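Local coordinates for protein endo-beta-1,4-glucanase (Streptomyces sp., PDB 1OA4) that probably hydrolyses internal beta-1,4-glucosidic bonds of cellulose, as an endoglucanase of glycoside hydrolase family 12, at residues D62-Y66 against G67-P71. Numbering follows the deposited sequence.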
loop_
_atom_site.group_PDB
_atom_site.type_symbol
_atom_site.label_atom_id
_atom_site.label_comp_id
_atom_site.label_asym_id
_atom_site.label_seq_id
_atom_site.Cartn_x
_atom_site.Cartn_y
_atom_site.Cartn_z
ATOM N N ASP A 62 0.051 9.152 1.325
ATOM C CA ASP A 62 0.192 10.258 2.260
ATOM C C ASP A 62 1.421 9.882 3.082
ATOM O O ASP A 62 1.747 8.696 3.211
ATOM C CB ASP A 62 -1.073 10.353 3.109
ATOM C CG ASP A 62 -1.024 11.448 4.163
ATOM O OD1 ASP A 62 -0.270 12.434 4.018
ATOM O OD2 ASP A 62 -1.738 11.390 5.185
ATOM N N GLY A 63 2.108 10.864 3.617
ATOM C CA GLY A 63 3.308 10.618 4.394
ATOM C C GLY A 63 4.562 10.699 3.561
ATOM O O GLY A 63 4.588 11.333 2.518
ATOM N N CYS A 64 5.621 10.076 4.068
ATOM C CA CYS A 64 6.923 10.096 3.431
ATOM C C CYS A 64 7.440 8.702 3.093
ATOM O O CYS A 64 7.435 7.795 3.941
ATOM C CB CYS A 64 7.936 10.714 4.386
ATOM S SG CYS A 64 7.628 12.397 4.874
ATOM N N HIS A 65 7.937 8.569 1.875
ATOM C CA HIS A 65 8.469 7.301 1.370
ATOM C C HIS A 65 9.774 7.634 0.667
ATOM O O HIS A 65 9.780 8.340 -0.332
ATOM C CB HIS A 65 7.465 6.662 0.402
ATOM C CG HIS A 65 7.906 5.332 -0.140
ATOM N ND1 HIS A 65 7.930 4.189 0.630
ATOM C CD2 HIS A 65 8.221 4.943 -1.400
ATOM C CE1 HIS A 65 8.345 3.174 -0.108
ATOM N NE2 HIS A 65 8.520 3.600 -1.348
ATOM N N TYR A 66 10.878 7.130 1.223
ATOM C CA TYR A 66 12.217 7.401 0.721
ATOM C C TYR A 66 12.420 8.899 0.478
ATOM O O TYR A 66 12.944 9.338 -0.545
ATOM C CB TYR A 66 12.573 6.493 -0.460
ATOM C CG TYR A 66 12.751 5.064 -0.027
ATOM C CD1 TYR A 66 13.976 4.604 0.418
ATOM C CD2 TYR A 66 11.688 4.177 -0.017
ATOM C CE1 TYR A 66 14.154 3.303 0.839
ATOM C CE2 TYR A 66 11.853 2.870 0.407
ATOM C CZ TYR A 66 13.096 2.431 0.830
ATOM O OH TYR A 66 13.255 1.128 1.255
ATOM N N GLY A 67 12.037 9.675 1.481
ATOM C CA GLY A 67 12.258 11.115 1.467
ATOM C C GLY A 67 11.282 11.946 0.657
ATOM O O GLY A 67 11.277 13.168 0.767
ATOM N N ASN A 68 10.433 11.293 -0.118
ATOM C CA ASN A 68 9.435 11.976 -0.946
ATOM C C ASN A 68 8.142 12.049 -0.126
ATOM O O ASN A 68 7.477 11.027 0.107
ATOM C CB ASN A 68 9.221 11.218 -2.259
ATOM C CG ASN A 68 8.338 11.979 -3.256
ATOM O OD1 ASN A 68 8.268 11.607 -4.444
ATOM N ND2 ASN A 68 7.658 13.033 -2.789
ATOM N N CYS A 69 7.824 13.252 0.357
ATOM C CA CYS A 69 6.710 13.450 1.280
ATOM C C CYS A 69 5.538 14.152 0.616
ATOM O O CYS A 69 5.705 15.126 -0.137
ATOM C CB CYS A 69 7.166 14.265 2.505
ATOM S SG CYS A 69 8.548 13.529 3.443
ATOM N N ALA A 70 4.343 13.666 0.892
ATOM C CA ALA A 70 3.159 14.304 0.345
ATOM C C ALA A 70 2.968 15.713 0.933
ATOM O O ALA A 70 3.246 15.949 2.110
ATOM C CB ALA A 70 1.952 13.435 0.638
ATOM N N PRO A 71 2.534 16.664 0.114
ATOM C CA PRO A 71 2.314 18.022 0.625
ATOM C C PRO A 71 1.376 18.055 1.806
ATOM O O PRO A 71 0.315 17.418 1.764
ATOM C CB PRO A 71 1.675 18.749 -0.564
ATOM C CG PRO A 71 2.193 18.041 -1.749
ATOM C CD PRO A 71 2.261 16.562 -1.326
#
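The edge of the Tyr66 ring is set over one face of the His65 imidazole: Tyr66 CD2 stands 3.4 Å above its plane, over the centre, while CD2 of His65 lies in the plane of the tyrosine ring, at its edge. The pair is therefore T-shaped, and it sits where the chain turns over into Gly67. The turn itself is closed by the backbone, with Asn68 N bonded to His65 O at 3.0 Å and His65 N returning the bond to Asn68 O at 3.1 Å. Asn68 O also accepts from Tyr61 OH. One pair further on, the Cys64 and Cys69 CA atoms are only 4.0 Å apart, and their SG atoms join in a disulfide with chi3 of 109°. Each sulfur is anti to its own carbonyl carbon (chi1 -61° and -58°), which brings the two together across the strands. Ala70 N then reaches Gly63 O at 2.9 Å. Past this bond, Asp62 turns its carboxylate to Arg16, Thr73 and Ser218. Tyr66 and Gly67, both at positive phi, form the corner of a type I' turn in a beta hairpin with a two-residue loop, cross-linked by a disulfide at a non-hydrogen-bonded pair.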